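Local coordinates for heavy-metal chelation domain-containing protein (PDB 3NPG) that is of unknown function but may bind heavy metals, pairing a small antiparallel-sheet part with a Rossmann-like part, at residues V35-I40 / P65-F70; N60-E63 / E69-D72; I119-N124 / R130-K135; D166-S171 / D181-R186. All coordinates share one frame; numbering follows the deposited sequence.

From the N terminus, interaction 1 comes first: it brings helix 67-72 back onto strand 32-38 of the antiparallel three-stranded sheet, closing a loop with 24 residues between its segments. Interaction 2 opens late in that loop, and its second segment overlaps that of interaction 1 on helix 67-72, with Glu69 and Phe70 common to both. Interactions 3 and 4 follow in series, each a short strand-to-helix closure on the mixed, largely parallel sheet. They touch: strands 118-122 and 167-171 are neighbours in it, and Leu132 packs on Ile169. The centres of interactions 1 and 3 lie about 36 Å apart, on opposite sides of the chain's centre.

Interaction 1. Residues V35-I40 / P65-F70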
loop_
_atom_site.group_PDB
_atom_site.type_symbol
_atom_site.label_atom_id
_atom_site.label_comp_id
_atom_site.label_asym_id
_atom_site.label_seq_id
_atom_site.Cartn_x
_atom_site.Cartn_y
_atom_site.Cartn_z
ATOM N N VAL A 35 20.217 18.282 1.496
ATOM C CA VAL A 35 20.610 19.561 0.914
ATOM C C VAL A 35 21.937 19.985 1.531
ATOM O O VAL A 35 22.041 20.096 2.759
ATOM C CB VAL A 35 19.504 20.650 1.100
ATOM C CG1 VAL A 35 20.051 22.044 0.825
ATOM C CG2 VAL A 35 18.288 20.361 0.217
ATOM N N LEU A 36 22.971 20.146 0.693
ATOM C CA LEU A 36 24.292 20.572 1.147
ATOM C C LEU A 36 24.457 22.085 0.929
ATOM O O LEU A 36 24.213 22.579 -0.175
ATOM C CB LEU A 36 25.388 19.787 0.394
ATOM C CG LEU A 36 26.834 20.018 0.849
ATOM C CD1 LEU A 36 27.013 19.677 2.327
ATOM C CD2 LEU A 36 27.805 19.215 -0.004
ATOM N N VAL A 37 24.794 22.828 1.999
ATOM C CA VAL A 37 24.971 24.287 1.914
ATOM C C VAL A 37 26.376 24.705 2.340
ATOM O O VAL A 37 27.074 23.931 2.994
ATOM C CB VAL A 37 23.872 25.072 2.695
ATOM C CG1 VAL A 37 22.486 24.786 2.130
ATOM C CG2 VAL A 37 23.928 24.769 4.197
ATOM N N GLU A 38 26.786 25.940 1.986
ATOM C CA GLU A 38 28.103 26.453 2.356
ATOM C C GLU A 38 28.046 27.920 2.764
ATOM O O GLU A 38 27.404 28.734 2.090
ATOM C CB GLU A 38 29.105 26.251 1.211
ATOM C CG GLU A 38 30.545 26.573 1.587
ATOM C CD GLU A 38 31.575 26.198 0.543
ATOM O OE1 GLU A 38 31.256 26.267 -0.666
ATOM O OE2 GLU A 38 32.718 25.867 0.934
ATOM N N GLY A 39 28.739 28.244 3.853
ATOM C CA GLY A 39 28.879 29.606 4.340
ATOM C C GLY A 39 30.331 29.998 4.509
ATOM O O GLY A 39 31.231 29.266 4.079
ATOM N N ILE A 40 30.575 31.137 5.155
ATOM C CA ILE A 40 31.934 31.630 5.400
ATOM C C ILE A 40 32.696 30.734 6.410
ATOM O O ILE A 40 33.910 30.576 6.290
ATOM C CB ILE A 40 31.894 33.132 5.828
ATOM C CG1 ILE A 40 31.508 34.058 4.629
ATOM C CG2 ILE A 40 33.184 33.571 6.469
ATOM C CD1 ILE A 40 32.580 34.108 3.400
ATOM N N PRO A 65 17.511 25.665 -9.322
ATOM C CA PRO A 65 17.634 25.342 -7.895
ATOM C C PRO A 65 18.509 26.323 -7.126
ATOM O O PRO A 65 19.601 26.678 -7.578
ATOM C CB PRO A 65 18.237 23.928 -7.899
ATOM C CG PRO A 65 18.091 23.435 -9.311
ATOM C CD PRO A 65 18.152 24.638 -10.162
ATOM N N SER A 66 18.006 26.787 -5.975
ATOM C CA SER A 66 18.731 27.666 -5.059
ATOM C C SER A 66 18.237 27.416 -3.642
ATOM O O SER A 66 17.192 26.787 -3.460
ATOM C CB SER A 66 18.531 29.131 -5.440
ATOM O OG SER A 66 17.265 29.616 -5.023
ATOM N N LEU A 67 18.984 27.882 -2.638
ATOM C CA LEU A 67 18.612 27.674 -1.242
ATOM C C LEU A 67 17.286 28.381 -0.891
ATOM O O LEU A 67 16.413 27.768 -0.281
ATOM C CB LEU A 67 19.749 28.131 -0.313
ATOM C CG LEU A 67 19.582 27.839 1.175
ATOM C CD1 LEU A 67 19.245 26.371 1.424
ATOM C CD2 LEU A 67 20.814 28.212 1.925
ATOM N N LEU A 68 17.114 29.644 -1.340
ATOM C CA LEU A 68 15.886 30.408 -1.075
ATOM C C LEU A 68 14.671 29.825 -1.814
ATOM O O LEU A 68 13.567 29.831 -1.271
ATOM C CB LEU A 68 16.081 31.894 -1.433
ATOM C CG LEU A 68 17.048 32.679 -0.526
ATOM C CD1 LEU A 68 17.428 34.000 -1.152
ATOM C CD2 LEU A 68 16.452 32.892 0.859
ATOM N N GLU A 69 14.885 29.295 -3.047
ATOM C CA GLU A 69 13.822 28.664 -3.851
ATOM C C GLU A 69 13.336 27.378 -3.175
ATOM O O GLU A 69 12.127 27.144 -3.097
ATOM C CB GLU A 69 14.328 28.367 -5.283
ATOM C CG GLU A 69 13.277 27.778 -6.219
ATOM C CD GLU A 69 12.268 28.765 -6.781
ATOM O OE1 GLU A 69 12.621 29.956 -6.939
ATOM O OE2 GLU A 69 11.149 28.327 -7.137
ATOM N N PHE A 70 14.281 26.563 -2.647
ATOM C CA PHE A 70 13.953 25.321 -1.941
ATOM C C PHE A 70 13.126 25.599 -0.700
ATOM O O PHE A 70 12.060 25.008 -0.535
ATOM C CB PHE A 70 15.235 24.543 -1.567
ATOM C CG PHE A 70 15.867 23.735 -2.687
ATOM C CD1 PHE A 70 15.260 23.647 -3.936
ATOM C CD2 PHE A 70 17.047 23.031 -2.478
ATOM C CE1 PHE A 70 15.838 22.899 -4.961
ATOM C CE2 PHE A 70 17.623 22.280 -3.504
ATOM C CZ PHE A 70 17.017 22.220 -4.739
#
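Leu67 and Val37 meet with their side chains crossed at about a right angle. The CG1 methyl of Val37 faces both leucine methyls, 3.7 Å from Leu67 CD1 and nearly as close to CD2, so it sits against the fork of the leucine. Leu67 reaches it because its CG is turned anti to the backbone N (chi1 -173°), which carries the branched end from the first turn of helix 67-72 toward the sheet. Val35, two residues earlier on the same face of strand 32-38, splits its methyls: CG1 lies 4.4 Å from Leu67 CD1, whereas CG2 approaches Phe70 CD2 at 4.0 Å, oblique to the ring. Leu67 and Phe70, three residues apart, thus present one side of the helix to alternate strand residues. The helix start is fixed by Ser66 at the N-cap, whose OG accepts from Glu69 N at 3.1 Å. Helix 79-96 adds Ala87, Ala88, Ala91 and Val92 around the same four side chains, and Phe26 meets the Phe70 ring edge-to-face. All the touching atoms across the segments are carbon and all four residues are buried, which implies that helix and sheet are held here by hydrophobic burial and shape rather than by directional bonds.

Interaction 2. Residues N60-E63 / E69-D72; sequences NSIE and EFID
Ile62 pushes its CD1 methyl against the rim of the Phe70 ring, 3.6 Å from Phe70 CD1 and near the ring plane, and this is the close-packed part of the contact. Its CG2 methyl comes within 4.1 Å of Phe70 CE1, and the two methyls straddle the plane of the ring. The loop before helix 67-72 is shaped by an Asx turn: Asn60 OD1 accepts from Ile62 N at 3.1 Å, with an N-H...O angle of 157° and the donor tilted 20° from the carbonyl plane. Leu232 of the second subunit packs on both Ile62 and Phe70 and takes a hydrogen bond from Asn60 ND2 on its O, which places this apolar patch at a subunit interface. Toward the partly exposed side, the contact changes character. Ile62 and Glu69 run alongside each other, pointing opposite ways, with Ile62 CG1 and CG2 each 3.9 Å from Glu69 CG. That CG is set against the isoleucine by chi1 (-177°, anti to the backbone N), while a bend at chi2 turns the carboxylate and leaves Glu69 OE2 4.0 Å from Ile62 CG1. Glu69 OE2 forms a salt bridge with Lys73 NZ, which also bonds to Ser61 OG.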
loop_
_atom_site.group_PDB
_atom_site.type_symbol
_atom_site.label_atom_id
_atom_site.label_comp_id
_atom_site.label_asym_id
_atom_site.label_seq_id
_atom_site.Cartn_x
_atom_site.Cartn_y
_atom_site.Cartn_z
ATOM N N ASN A 60 8.293 18.597 -10.430
ATOM C CA ASN A 60 8.877 19.672 -9.622
ATOM C C ASN A 60 8.845 21.002 -10.393
ATOM O O ASN A 60 9.364 21.084 -11.512
ATOM C CB ASN A 60 10.312 19.318 -9.190
ATOM C CG ASN A 60 10.764 20.020 -7.925
ATOM O OD1 ASN A 60 10.578 21.224 -7.747
ATOM N ND2 ASN A 60 11.405 19.282 -7.034
ATOM N N SER A 61 8.201 22.032 -9.807
ATOM C CA SER A 61 8.075 23.351 -10.438
ATOM C C SER A 61 9.395 24.140 -10.412
ATOM O O SER A 61 9.549 25.101 -11.174
ATOM C CB SER A 61 6.964 24.159 -9.778
ATOM O OG SER A 61 7.214 24.335 -8.393
ATOM N N ILE A 62 10.353 23.732 -9.539
ATOM C CA ILE A 62 11.664 24.384 -9.437
ATOM C C ILE A 62 12.480 24.177 -10.728
ATOM O O ILE A 62 12.780 23.037 -11.099
ATOM C CB ILE A 62 12.436 23.917 -8.163
ATOM C CG1 ILE A 62 11.674 24.329 -6.882
ATOM C CG2 ILE A 62 13.863 24.468 -8.150
ATOM C CD1 ILE A 62 12.031 23.515 -5.629
ATOM N N GLU A 63 12.782 25.274 -11.433
ATOM C CA GLU A 63 13.569 25.226 -12.661
ATOM C C GLU A 63 15.031 25.538 -12.364
ATOM O O GLU A 63 15.917 24.789 -12.779
ATOM C CB GLU A 63 13.003 26.198 -13.714
ATOM C CG GLU A 63 11.583 25.867 -14.163
ATOM C CD GLU A 63 11.409 24.512 -14.828
ATOM O OE1 GLU A 63 12.288 24.121 -15.630
ATOM O OE2 GLU A 63 10.371 23.859 -14.575
ATOM N N GLU A 69 14.885 29.295 -3.047
ATOM C CA GLU A 69 13.822 28.664 -3.851
ATOM C C GLU A 69 13.336 27.378 -3.175
ATOM O O GLU A 69 12.127 27.144 -3.097
ATOM C CB GLU A 69 14.328 28.367 -5.283
ATOM C CG GLU A 69 13.277 27.778 -6.219
ATOM C CD GLU A 69 12.268 28.765 -6.781
ATOM O OE1 GLU A 69 12.621 29.956 -6.939
ATOM O OE2 GLU A 69 11.149 28.327 -7.137
ATOM N N PHE A 70 14.281 26.563 -2.647
ATOM C CA PHE A 70 13.953 25.321 -1.941
ATOM C C PHE A 70 13.126 25.599 -0.700
ATOM O O PHE A 70 12.060 25.008 -0.535
ATOM C CB PHE A 70 15.235 24.543 -1.567
ATOM C CG PHE A 70 15.867 23.735 -2.687
ATOM C CD1 PHE A 70 15.260 23.647 -3.936
ATOM C CD2 PHE A 70 17.047 23.031 -2.478
ATOM C CE1 PHE A 70 15.838 22.899 -4.961
ATOM C CE2 PHE A 70 17.623 22.280 -3.504
ATOM C CZ PHE A 70 17.017 22.220 -4.739
ATOM N N ILE A 71 13.585 26.555 0.154
ATOM C CA ILE A 71 12.897 26.919 1.408
ATOM C C ILE A 71 11.492 27.484 1.154
ATOM O O ILE A 71 10.571 27.185 1.911
ATOM C CB ILE A 71 13.773 27.875 2.291
ATOM C CG1 ILE A 71 15.160 27.249 2.582
ATOM C CG2 ILE A 71 13.050 28.238 3.601
ATOM C CD1 ILE A 71 16.195 28.224 3.131
ATOM N N ASP A 72 11.322 28.274 0.077
ATOM C CA ASP A 72 10.016 28.849 -0.262
ATOM C C ASP A 72 8.990 27.750 -0.595
ATOM O O ASP A 72 7.798 27.924 -0.339
ATOM C CB ASP A 72 10.146 29.838 -1.433
ATOM C CG ASP A 72 8.849 30.544 -1.782
ATOM O OD1 ASP A 72 8.202 31.085 -0.858
ATOM O OD2 ASP A 72 8.483 30.556 -2.978
#

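Interaction 3. Residues I119-N124 / R130-K135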
loop_
_atom_site.group_PDB
_atom_site.type_symbol
_atom_site.label_atom_id
_atom_site.label_comp_id
_atom_site.label_asym_id
_atom_site.label_seq_id
_atom_site.Cartn_x
_atom_site.Cartn_y
_atom_site.Cartn_z
ATOM N N ILE A 119 1.667 7.457 26.872
ATOM C CA ILE A 119 2.500 8.001 25.806
ATOM C C ILE A 119 1.904 7.685 24.434
ATOM O O ILE A 119 1.510 6.546 24.181
ATOM C CB ILE A 119 3.978 7.469 25.924
ATOM C CG1 ILE A 119 4.595 7.808 27.300
ATOM C CG2 ILE A 119 4.851 8.003 24.788
ATOM C CD1 ILE A 119 5.917 7.173 27.558
ATOM N N ALA A 120 1.869 8.686 23.536
ATOM C CA ALA A 120 1.451 8.478 22.154
ATOM C C ALA A 120 2.672 8.533 21.257
ATOM O O ALA A 120 3.366 9.550 21.228
ATOM C CB ALA A 120 0.447 9.540 21.736
ATOM N N ILE A 121 2.992 7.410 20.584
ATOM C CA ILE A 121 4.145 7.341 19.691
ATOM C C ILE A 121 3.695 7.395 18.232
ATOM O O ILE A 121 3.049 6.464 17.747
ATOM C CB ILE A 121 5.049 6.103 20.004
ATOM C CG1 ILE A 121 5.666 6.214 21.417
ATOM C CG2 ILE A 121 6.142 5.932 18.934
ATOM C CD1 ILE A 121 6.589 5.022 21.821
ATOM N N ILE A 122 3.979 8.518 17.552
ATOM C CA ILE A 122 3.630 8.702 16.141
ATOM C C ILE A 122 4.825 8.316 15.273
ATOM O O ILE A 122 5.892 8.930 15.368
ATOM C CB ILE A 122 3.127 10.147 15.873
ATOM C CG1 ILE A 122 1.879 10.457 16.731
ATOM C CG2 ILE A 122 2.840 10.363 14.388
ATOM C CD1 ILE A 122 1.877 11.807 17.337
ATOM N N GLY A 123 4.664 7.243 14.517
ATOM C CA GLY A 123 5.744 6.650 13.745
ATOM C C GLY A 123 6.335 5.469 14.481
ATOM O O GLY A 123 6.822 5.620 15.604
ATOM N N ASN A 124 6.218 4.266 13.899
ATOM C CA ASN A 124 6.682 3.043 14.545
ATOM C C ASN A 124 8.211 2.988 14.642
ATOM O O ASN A 124 8.900 2.760 13.639
ATOM C CB ASN A 124 6.127 1.803 13.839
ATOM C CG ASN A 124 6.299 0.516 14.623
ATOM O OD1 ASN A 124 6.504 0.515 15.839
ATOM N ND2 ASN A 124 6.168 -0.605 13.946
ATOM N N ARG A 130 9.717 -0.631 22.266
ATOM C CA ARG A 130 10.070 -1.761 23.137
ATOM C C ARG A 130 10.477 -1.308 24.542
ATOM O O ARG A 130 10.116 -1.957 25.527
ATOM C CB ARG A 130 11.189 -2.602 22.500
ATOM N N THR A 131 11.221 -0.191 24.634
ATOM C CA THR A 131 11.711 0.341 25.908
ATOM C C THR A 131 10.573 0.956 26.750
ATOM O O THR A 131 10.558 0.795 27.969
ATOM C CB THR A 131 12.846 1.361 25.661
ATOM O OG1 THR A 131 13.763 0.833 24.701
ATOM C CG2 THR A 131 13.589 1.731 26.939
ATOM N N LEU A 132 9.635 1.665 26.098
ATOM C CA LEU A 132 8.556 2.369 26.799
ATOM C C LEU A 132 7.323 1.498 27.083
ATOM O O LEU A 132 6.607 1.759 28.051
ATOM C CB LEU A 132 8.149 3.635 26.031
ATOM C CG LEU A 132 9.235 4.707 25.877
ATOM C CD1 LEU A 132 8.814 5.740 24.903
ATOM C CD2 LEU A 132 9.568 5.357 27.209
ATOM N N LYS A 133 7.059 0.479 26.236
ATOM C CA LYS A 133 5.888 -0.399 26.396
ATOM C C LYS A 133 5.918 -1.206 27.719
ATOM O O LYS A 133 4.865 -1.643 28.191
ATOM C CB LYS A 133 5.749 -1.342 25.190
ATOM C CG LYS A 133 4.307 -1.559 24.766
ATOM C CD LYS A 133 4.213 -2.450 23.537
ATOM N N GLU A 134 7.117 -1.378 28.321
ATOM C CA GLU A 134 7.279 -2.159 29.558
ATOM C C GLU A 134 7.116 -1.317 30.850
ATOM O O GLU A 134 6.967 -1.889 31.933
ATOM C CB GLU A 134 8.628 -2.917 29.561
ATOM C CG GLU A 134 9.849 -2.006 29.546
ATOM C CD GLU A 134 11.189 -2.715 29.460
ATOM O OE1 GLU A 134 11.257 -3.791 28.822
ATOM O OE2 GLU A 134 12.187 -2.144 29.954
ATOM N N LYS A 135 7.173 0.027 30.739
ATOM C CA LYS A 135 7.050 0.897 31.914
ATOM C C LYS A 135 5.873 1.887 31.812
ATOM O O LYS A 135 5.432 2.418 32.836
ATOM C CB LYS A 135 8.366 1.646 32.174
#
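The first half of a beta-alpha-beta unit, strand 118-122 followed by helix 126-132 and strand 137-141, is packed together by this contact, consistent with a Rossmann-like fold. A single helix residue, Leu132, supplies the helix side. Its CD1 methyl is shared by two isoleucines that alternate along the strand, while CD2 meets Ile119 alone: Leu132 CD1 lies 3.9 Å from Ile121 CD1, and Leu132 CD2 lies 4.1 Å from Ile119 CD1. Ile119 CD1 also comes within 4.2 Å of Leu132 CD1, and so faces the fork of the leucine. The approaches differ, since Ile119 crosses Leu132 at about a right angle and Ile121 meets it obliquely. Both isoleucines use the same extended shape, with CG1 anti to the carbonyl carbon (chi1 -57° and -64°) and chi2 near 180°, which sends both CD1 methyls out from the strand toward the helix. Contacts between the segments therefore run through terminal methyls, across a CA separation of 8.3 Å between Ile119 and Leu132. Around this patch, Ile111 of helix 107-112 touches both Ile119 and Leu132, Val138 of strand 137-141 packs on Ile121 and Leu132, and Ile169 of strand 167-171 touches Leu132 from the neighbouring strand.

Interaction 4. Residues D166-S171 / D181-R186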
loop_
_atom_site.group_PDB
_atom_site.type_symbol
_atom_site.label_atom_id
_atom_site.label_comp_id
_atom_site.label_asym_id
_atom_site.label_seq_id
_atom_site.Cartn_x
_atom_site.Cartn_y
_atom_site.Cartn_z
ATOM N N ASP A 166 -0.179 12.047 28.092
ATOM C CA ASP A 166 0.621 13.009 28.859
ATOM C C ASP A 166 1.929 13.323 28.139
ATOM O O ASP A 166 2.546 14.358 28.398
ATOM C CB ASP A 166 0.915 12.463 30.265
ATOM C CG ASP A 166 -0.280 11.819 30.917
ATOM O OD1 ASP A 166 -1.208 12.555 31.313
ATOM O OD2 ASP A 166 -0.301 10.576 31.014
ATOM N N GLY A 167 2.370 12.396 27.290
ATOM C CA GLY A 167 3.595 12.548 26.517
ATOM C C GLY A 167 3.430 12.132 25.073
ATOM O O GLY A 167 2.667 11.209 24.773
ATOM N N ILE A 168 4.129 12.826 24.157
ATOM C CA ILE A 168 4.074 12.524 22.721
ATOM C C ILE A 168 5.476 12.410 22.131
ATOM O O ILE A 168 6.285 13.331 22.280
ATOM C CB ILE A 168 3.210 13.578 21.955
ATOM C CG1 ILE A 168 1.735 13.516 22.399
ATOM C CG2 ILE A 168 3.336 13.398 20.428
ATOM C CD1 ILE A 168 0.955 14.702 22.052
ATOM N N ILE A 169 5.764 11.277 21.454
ATOM C CA ILE A 169 7.020 11.093 20.721
ATOM C C ILE A 169 6.682 10.952 19.249
ATOM O O ILE A 169 6.272 9.872 18.809
ATOM C CB ILE A 169 7.863 9.892 21.262
ATOM C CG1 ILE A 169 8.152 10.046 22.767
ATOM C CG2 ILE A 169 9.162 9.730 20.468
ATOM C CD1 ILE A 169 8.823 8.876 23.360
ATOM N N ALA A 170 6.708 12.083 18.512
ATOM C CA ALA A 170 6.325 12.113 17.100
ATOM C C ALA A 170 7.531 12.088 16.203
ATOM O O ALA A 170 8.443 12.906 16.371
ATOM C CB ALA A 170 5.483 13.350 16.809
ATOM N N SER A 171 7.554 11.144 15.236
ATOM C CA SER A 171 8.624 11.061 14.250
ATOM C C SER A 171 8.731 12.391 13.529
ATOM O O SER A 171 7.707 12.966 13.147
ATOM C CB SER A 171 8.341 9.947 13.248
ATOM O OG SER A 171 9.341 9.885 12.244
ATOM N N ASP A 181 0.875 20.121 12.596
ATOM C CA ASP A 181 -0.130 21.121 12.999
ATOM C C ASP A 181 -1.300 20.486 13.752
ATOM O O ASP A 181 -1.750 21.035 14.760
ATOM C CB ASP A 181 -0.636 21.906 11.783
ATOM C CG ASP A 181 0.376 22.885 11.221
ATOM O OD1 ASP A 181 1.395 22.428 10.657
ATOM O OD2 ASP A 181 0.115 24.093 11.274
HETATM N N MSE A 182 -1.777 19.315 13.276
HETATM C CA MSE A 182 -2.877 18.577 13.913
HETATM C C MSE A 182 -2.429 17.967 15.253
HETATM O O MSE A 182 -3.133 18.111 16.258
HETATM C CB MSE A 182 -3.410 17.479 12.962
HETATM C CG MSE A 182 -4.599 16.679 13.533
HETATM SE SE MSE A 182 -4.057 15.141 14.598
HETATM C CE MSE A 182 -3.133 14.129 13.233
ATOM N N ILE A 183 -1.248 17.296 15.266
ATOM C CA ILE A 183 -0.689 16.659 16.464
ATOM C C ILE A 183 -0.607 17.641 17.635
ATOM O O ILE A 183 -1.046 17.316 18.741
ATOM C CB ILE A 183 0.690 15.991 16.148
ATOM C CG1 ILE A 183 0.505 14.763 15.227
ATOM C CG2 ILE A 183 1.445 15.612 17.448
ATOM C CD1 ILE A 183 1.777 14.330 14.486
ATOM N N LEU A 184 -0.100 18.861 17.380
ATOM C CA LEU A 184 0.023 19.893 18.416
ATOM C C LEU A 184 -1.337 20.426 18.857
ATOM O O LEU A 184 -1.546 20.654 20.045
ATOM C CB LEU A 184 0.929 21.041 17.939
ATOM C CG LEU A 184 2.402 20.669 17.710
ATOM C CD1 LEU A 184 3.164 21.824 17.117
ATOM C CD2 LEU A 184 3.061 20.207 19.004
ATOM N N ASP A 185 -2.276 20.590 17.908
ATOM C CA ASP A 185 -3.630 21.061 18.217
ATOM C C ASP A 185 -4.376 20.059 19.110
ATOM O O ASP A 185 -5.113 20.471 20.013
ATOM C CB ASP A 185 -4.422 21.323 16.919
ATOM C CG ASP A 185 -5.927 21.513 17.125
ATOM O OD1 ASP A 185 -6.312 22.373 17.956
ATOM O OD2 ASP A 185 -6.715 20.827 16.425
ATOM N N ARG A 186 -4.169 18.745 18.875
ATOM C CA ARG A 186 -4.852 17.699 19.638
ATOM C C ARG A 186 -4.108 17.314 20.919
ATOM O O ARG A 186 -4.661 16.599 21.754
ATOM C CB ARG A 186 -5.123 16.465 18.755
ATOM C CG ARG A 186 -6.025 16.762 17.540
ATOM C CD ARG A 186 -7.371 17.347 17.951
ATOM N NE ARG A 186 -8.238 16.345 18.576
ATOM C CZ ARG A 186 -9.384 16.633 19.193
ATOM N NH1 ARG A 186 -9.798 17.890 19.289
ATOM N NH2 ARG A 186 -10.118 15.665 19.724
#
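Ile168 and Ala170 of strand 167-171 both face Ile183, the helix residue on which the contact centres. The segment begins at Asp166, ahead of the strand, where OD2 accepts a hydrogen bond from Arg118 N and so ties the strand entrance to strand 118-122. Ile168 is the first to reach helix 180-186: its CG2 lies 4.2 Å from Ile183 CG2, the two side chains meeting at a slant. In Ile183 the CG2 methyl stands anti to the backbone N and CG1 anti to the carbonyl carbon (chi1 -69°), a setting that parts the two branches and offers each to a different strand residue. Ile169 points to the other face of the sheet, where Val128 and Leu132 of helix 126-132 cover it. Ala170 returns to the first face, and its CB sits 4.5 Å from Ile183 CD1; the CA atoms of Ala170 and Ile183 are 8.4 Å apart. Ile122 of the neighbouring strand 118-122 touches Ile168, Ala170 and Ile183 alike, while the helix turn carrying Ile183 is secured by its own bonds, Asp185 N to Asp181 O at 3.2 Å and Arg186 N to Met182 O at 2.9 Å. The contacts between the two segments are made by methyl carbons, so the pairing has little directional character: burial of three apolar side chains holds helix against strand, and the polar ends of the segments are bonded elsewhere.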